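Local coordinates for aquaporin AqpM (Methanothermobacter marburgensis str. Marburg, PDB 2F2B), which forms a membrane channel that lets water cross rapidly in either direction under osmotic stress and also transiently raises glycerol flux, at residues A[85-90]-A[232-237]; A[202-207]-A[220-225]. All coordinates share one frame; numbering follows the deposited sequence.

Overall arrangement
From the N terminus, the chain passes through helices 4-33 and 52-73 before the first NPA motif starts the short helix 83-91, the first partner of interaction 1. Helices 100-122, 143-166 and 175-194 follow, then the second NPA motif and helix 200-214, which supplies the first partner of interaction 2. Residues 220-225, at the approach to helix 224-243, close the small loop of interaction 2, and residues further along that helix close the long loop of interaction 1. Interaction 2 is therefore nested inside interaction 1. Their centres are about 18 Å apart and their nearest atoms about 9 Å, so the two contacts do not touch; together they tie both NPA-led helices to the last membrane-spanning helix.

Interaction 1. Residues A[85-90]-A[232-237]; sequences VTIGLW and GAVLAA
I87 turns CG2 anti to its backbone N, with chi1 (measured to CG1) at -68°, while V234 has CG1 anti to its backbone N (chi1 173°), which leaves CG2 beside the N and anti to the carbonyl carbon. Those two methyls are the ones that meet: I87 CG2 lies 4.1 Å from V234 CG2, the two side chains crossing obliquely, methyl to methyl. The end of I87 leads away from the 232-237 segment, and its side chain also touches I104 of helix 100-122. The nearest pair of CA atoms is that of G88 and V234, 4.7 Å apart. With no side chain on G88, the other helix rests directly on its main chain: A233 CB stands 4.4 Å from G88 CA, and V234 CG2 also borders that carbon. One turn further along, the A237 methyl sits against the carbonyl, 3.6 Å from G88 O. That oxygen has a polar partner in S91 OG, so the methyl packs on a group already engaged by hydrogen bonding. Small residues on both sides allow the axes of the two short segments to come within 8.2 Å, with their N-to-C directions 32° apart. Methyl groups make the contact, packing on each other and on the glycine main chain, including its carbonyl oxygen. Away from this interface, V85 and L89 pack on helix 143-166 through I161 and V166, and T86 OG1 is hydrogen-bonded to H80 ND1 and Q107 NE2, so helix 83-91 is held by several neighbours. The arrangement is glycine- and alanine-mediated close helix packing, and it belongs to the aquaporin fold: the short pore-forming helix that follows the first NPA motif, N82-P83-A84, lies against the last transmembrane helix of the same subunit.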
loop_
_atom_site.group_PDB
_atom_site.type_symbol
_atom_site.label_atom_id
_atom_site.label_comp_id
_atom_site.label_asym_id
_atom_site.label_seq_id
_atom_site.Cartn_x
_atom_site.Cartn_y
_atom_site.Cartn_z
ATOM N N VAL A 85 5.936 -8.620 22.636
ATOM C CA VAL A 85 4.921 -7.616 22.945
ATOM C C VAL A 85 4.323 -7.919 24.317
ATOM O O VAL A 85 4.132 -7.021 25.137
ATOM C CB VAL A 85 3.796 -7.608 21.880
ATOM C CG1 VAL A 85 2.631 -6.731 22.344
ATOM C CG2 VAL A 85 4.353 -7.087 20.557
ATOM N N THR A 86 4.040 -9.194 24.561
ATOM C CA THR A 86 3.481 -9.625 25.841
ATOM C C THR A 86 4.430 -9.228 26.975
ATOM O O THR A 86 4.001 -8.676 27.991
ATOM C CB THR A 86 3.265 -11.158 25.858
ATOM O OG1 THR A 86 2.337 -11.519 24.828
ATOM C CG2 THR A 86 2.705 -11.617 27.208
ATOM N N ILE A 87 5.718 -9.496 26.790
ATOM C CA ILE A 87 6.721 -9.160 27.798
ATOM C C ILE A 87 6.885 -7.643 27.914
ATOM O O ILE A 87 7.041 -7.109 29.013
ATOM C CB ILE A 87 8.077 -9.835 27.467
ATOM C CG1 ILE A 87 7.933 -11.354 27.629
ATOM C CG2 ILE A 87 9.183 -9.297 28.374
ATOM C CD1 ILE A 87 9.137 -12.155 27.178
ATOM N N GLY A 88 6.831 -6.950 26.780
ATOM C CA GLY A 88 6.950 -5.503 26.800
ATOM C C GLY A 88 5.836 -4.864 27.612
ATOM O O GLY A 88 6.082 -3.961 28.416
ATOM N N LEU A 89 4.607 -5.330 27.406
ATOM C CA LEU A 89 3.450 -4.809 28.130
ATOM C C LEU A 89 3.589 -5.126 29.616
ATOM O O LEU A 89 3.278 -4.298 30.475
ATOM C CB LEU A 89 2.159 -5.430 27.587
ATOM C CG LEU A 89 1.782 -5.051 26.151
ATOM C CD1 LEU A 89 0.620 -5.913 25.671
ATOM C CD2 LEU A 89 1.420 -3.571 26.096
ATOM N N TRP A 90 4.055 -6.332 29.912
ATOM C CA TRP A 90 4.253 -6.756 31.295
ATOM C C TRP A 90 5.274 -5.860 32.003
ATOM O O TRP A 90 5.072 -5.473 33.157
ATOM C CB TRP A 90 4.738 -8.208 31.331
ATOM C CG TRP A 90 5.284 -8.626 32.666
ATOM C CD1 TRP A 90 4.569 -8.924 33.793
ATOM C CD2 TRP A 90 6.666 -8.750 33.021
ATOM N NE1 TRP A 90 5.425 -9.227 34.830
ATOM C CE2 TRP A 90 6.717 -9.128 34.383
ATOM C CE3 TRP A 90 7.869 -8.577 32.320
ATOM C CZ2 TRP A 90 7.924 -9.336 35.059
ATOM C CZ3 TRP A 90 9.072 -8.784 32.994
ATOM C CH2 TRP A 90 9.087 -9.161 34.350
ATOM N N GLY A 232 14.439 -4.930 22.601
ATOM C CA GLY A 232 13.882 -3.782 21.909
ATOM C C GLY A 232 12.513 -3.400 22.444
ATOM O O GLY A 232 12.224 -2.220 22.638
ATOM N N ALA A 233 11.665 -4.394 22.690
ATOM C CA ALA A 233 10.322 -4.130 23.193
ATOM C C ALA A 233 10.331 -3.494 24.581
ATOM O O ALA A 233 9.638 -2.509 24.823
ATOM C CB ALA A 233 9.502 -5.424 23.217
ATOM N N VAL A 234 11.110 -4.058 25.497
ATOM C CA VAL A 234 11.163 -3.506 26.842
ATOM C C VAL A 234 11.757 -2.101 26.826
ATOM O O VAL A 234 11.254 -1.205 27.500
ATOM C CB VAL A 234 11.971 -4.423 27.788
ATOM C CG1 VAL A 234 12.150 -3.750 29.145
ATOM C CG2 VAL A 234 11.233 -5.745 27.964
ATOM N N LEU A 235 12.816 -1.901 26.045
ATOM C CA LEU A 235 13.431 -0.580 25.953
ATOM C C LEU A 235 12.419 0.452 25.454
ATOM O O LEU A 235 12.384 1.581 25.944
ATOM C CB LEU A 235 14.643 -0.607 25.013
ATOM C CG LEU A 235 15.900 -1.335 25.506
ATOM C CD1 LEU A 235 16.984 -1.268 24.436
ATOM C CD2 LEU A 235 16.394 -0.696 26.797
ATOM N N ALA A 236 11.593 0.062 24.485
ATOM C CA ALA A 236 10.581 0.963 23.929
ATOM C C ALA A 236 9.484 1.264 24.944
ATOM O O ALA A 236 9.047 2.409 25.082
ATOM C CB ALA A 236 9.965 0.345 22.663
ATOM N N ALA A 237 9.034 0.232 25.649
ATOM C CA ALA A 237 7.986 0.403 26.650
ATOM C C ALA A 237 8.461 1.355 27.746
ATOM O O ALA A 237 7.735 2.265 28.145
ATOM C CB ALA A 237 7.608 -0.951 27.247
#

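Interaction 2. Residues A[202-207]-A[220-225]; sequences RTFGPY and NYYSIY
T203 and Y207, one turn apart, face Y222 and Y225, and the tight part of the contact lies among these four. T203 OG1, hydrogen-bonded to S197 OG and T135 OG1, comes 3.5 Å from Y225 CB. T203 CG2 reaches the Y222 ring at its edge, in the ring plane, 3.8 Å from CD1; the same methyl lies over one face of the Y207 ring, offset toward its rim, and so touches both aromatics. These rings are oblique, with planes at 56° and centroids 5.8 Å apart. Y222 N meets the edge of the Y207 ring in its plane, 3.8 Å from CE2. Beyond it, the Y207 side chain crosses Y225 at about a right angle, its OH 3.3 Å from Y225 CE2 and hydrogen-bonded to T135 O. With CG anti to its backbone N (chi1 -164°), Y222 reaches across to the other helix, where its OH touches F204 CB at 3.5 Å and is hydrogen-bonded to P200 O. The surface side is looser: F204 makes its nearest side-chain contact through CB and leads its ring end away, and Y221 meets Y207 OH through CB, its ring end likewise leading away. The contact thus fastens the aquaporin half-helix that starts at the second NPA motif, N199-P200-A201, to residues 220-225, which lead into helix 224-243. W219 stacks edge-to-face on both Y207 and Y222, Y225 OH bonds to S194 O, P206 meets V19 of helix 4-33, and I224 and Y225 lean on helix 143-166 at E150.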
loop_
_atom_site.group_PDB
_atom_site.type_symbol
_atom_site.label_atom_id
_atom_site.label_comp_id
_atom_site.label_asym_id
_atom_site.label_seq_id
_atom_site.Cartn_x
_atom_site.Cartn_y
_atom_site.Cartn_z
ATOM N N ARG A 202 7.172 -16.026 15.839
ATOM C CA ARG A 202 7.187 -15.999 14.379
ATOM C C ARG A 202 8.449 -16.663 13.826
ATOM O O ARG A 202 8.468 -17.132 12.685
ATOM C CB ARG A 202 7.064 -14.550 13.883
ATOM C CG ARG A 202 7.296 -14.350 12.385
ATOM C CD ARG A 202 8.737 -13.932 12.118
ATOM N NE ARG A 202 9.008 -13.682 10.702
ATOM C CZ ARG A 202 9.317 -14.624 9.817
ATOM N NH1 ARG A 202 9.394 -15.894 10.191
ATOM N NH2 ARG A 202 9.568 -14.298 8.555
ATOM N N THR A 203 9.505 -16.703 14.634
ATOM C CA THR A 203 10.742 -17.349 14.211
ATOM C C THR A 203 10.702 -18.826 14.614
ATOM O O THR A 203 11.124 -19.697 13.855
ATOM C CB THR A 203 11.985 -16.678 14.844
ATOM O OG1 THR A 203 12.101 -15.332 14.357
ATOM C CG2 THR A 203 13.252 -17.448 14.475
ATOM N N PHE A 204 10.172 -19.096 15.802
ATOM C CA PHE A 204 10.061 -20.460 16.329
ATOM C C PHE A 204 9.323 -21.429 15.397
ATOM O O PHE A 204 9.799 -22.539 15.135
ATOM C CB PHE A 204 9.348 -20.427 17.683
ATOM C CG PHE A 204 9.044 -21.789 18.247
ATOM C CD1 PHE A 204 10.043 -22.549 18.845
ATOM C CD2 PHE A 204 7.754 -22.314 18.173
ATOM C CE1 PHE A 204 9.763 -23.819 19.365
ATOM C CE2 PHE A 204 7.462 -23.579 18.687
ATOM C CZ PHE A 204 8.471 -24.331 19.284
ATOM N N GLY A 205 8.156 -21.013 14.913
ATOM C CA GLY A 205 7.367 -21.867 14.035
ATOM C C GLY A 205 8.128 -22.394 12.833
ATOM O O GLY A 205 8.231 -23.609 12.636
ATOM N N PRO A 206 8.653 -21.498 11.987
ATOM C CA PRO A 206 9.410 -21.902 10.798
ATOM C C PRO A 206 10.658 -22.718 11.158
ATOM O O PRO A 206 10.998 -23.675 10.465
ATOM C CB PRO A 206 9.749 -20.566 10.145
ATOM C CG PRO A 206 8.543 -19.734 10.477
ATOM C CD PRO A 206 8.333 -20.059 11.939
ATOM N N TYR A 207 11.341 -22.335 12.234
ATOM C CA TYR A 207 12.539 -23.061 12.665
ATOM C C TYR A 207 12.194 -24.518 12.958
ATOM O O TYR A 207 12.888 -25.432 12.508
ATOM C CB TYR A 207 13.131 -22.423 13.926
ATOM C CG TYR A 207 14.145 -21.323 13.675
ATOM C CD1 TYR A 207 14.067 -20.503 12.544
ATOM C CD2 TYR A 207 15.170 -21.084 14.590
ATOM C CE1 TYR A 207 14.990 -19.474 12.337
ATOM C CE2 TYR A 207 16.091 -20.064 14.395
ATOM C CZ TYR A 207 15.998 -19.262 13.269
ATOM O OH TYR A 207 16.916 -18.253 13.086
ATOM N N ASN A 220 20.869 -22.381 16.161
ATOM C CA ASN A 220 22.049 -21.670 16.633
ATOM C C ASN A 220 21.870 -20.154 16.516
ATOM O O ASN A 220 22.608 -19.383 17.132
ATOM C CB ASN A 220 23.267 -22.137 15.835
ATOM C CG ASN A 220 22.902 -22.575 14.427
ATOM O OD1 ASN A 220 22.632 -21.751 13.555
ATOM N ND2 ASN A 220 22.875 -23.886 14.205
ATOM N N TYR A 221 20.877 -19.734 15.738
ATOM C CA TYR A 221 20.596 -18.312 15.541
ATOM C C TYR A 221 19.395 -17.844 16.359
ATOM O O TYR A 221 19.148 -16.640 16.477
ATOM C CB TYR A 221 20.291 -18.021 14.068
ATOM C CG TYR A 221 21.412 -18.307 13.098
ATOM C CD1 TYR A 221 22.601 -17.577 13.135
ATOM C CD2 TYR A 221 21.269 -19.286 12.114
ATOM C CE1 TYR A 221 23.620 -17.812 12.212
ATOM C CE2 TYR A 221 22.281 -19.529 11.188
ATOM C CZ TYR A 221 23.451 -18.789 11.242
ATOM O OH TYR A 221 24.446 -19.019 10.317
ATOM N N TYR A 222 18.649 -18.789 16.922
ATOM C CA TYR A 222 17.446 -18.446 17.667
ATOM C C TYR A 222 17.595 -17.393 18.767
ATOM O O TYR A 222 16.681 -16.592 18.969
ATOM C CB TYR A 222 16.785 -19.714 18.233
ATOM C CG TYR A 222 15.352 -19.488 18.677
ATOM C CD1 TYR A 222 14.417 -18.919 17.808
ATOM C CD2 TYR A 222 14.938 -19.802 19.974
ATOM C CE1 TYR A 222 13.109 -18.660 18.220
ATOM C CE2 TYR A 222 13.630 -19.550 20.395
ATOM C CZ TYR A 222 12.724 -18.976 19.512
ATOM O OH TYR A 222 11.441 -18.700 19.924
ATOM N N SER A 223 18.725 -17.373 19.475
ATOM C CA SER A 223 18.912 -16.386 20.539
ATOM C C SER A 223 18.784 -14.953 20.011
ATOM O O SER A 223 18.360 -14.051 20.734
ATOM C CB SER A 223 20.274 -16.579 21.226
ATOM O OG SER A 223 21.340 -16.482 20.302
ATOM N N ILE A 224 19.153 -14.747 18.752
ATOM C CA ILE A 224 19.054 -13.426 18.134
ATOM C C ILE A 224 17.602 -12.957 18.155
ATOM O O ILE A 224 17.303 -11.809 18.489
ATOM C CB ILE A 224 19.501 -13.466 16.655
ATOM C CG1 ILE A 224 21.006 -13.712 16.567
ATOM C CG2 ILE A 224 19.105 -12.170 15.942
ATOM C CD1 ILE A 224 21.490 -13.974 15.157
ATOM N N TYR A 225 16.710 -13.875 17.799
ATOM C CA TYR A 225 15.283 -13.600 17.698
ATOM C C TYR A 225 14.488 -13.710 18.990
ATOM O O TYR A 225 13.263 -13.576 18.994
ATOM C CB TYR A 225 14.714 -14.498 16.601
ATOM C CG TYR A 225 15.481 -14.306 15.315
ATOM C CD1 TYR A 225 15.346 -13.131 14.574
ATOM C CD2 TYR A 225 16.432 -15.245 14.895
ATOM C CE1 TYR A 225 16.137 -12.888 13.455
ATOM C CE2 TYR A 225 17.231 -15.010 13.775
ATOM C CZ TYR A 225 17.078 -13.828 13.061
ATOM O OH TYR A 225 17.871 -13.571 11.970
#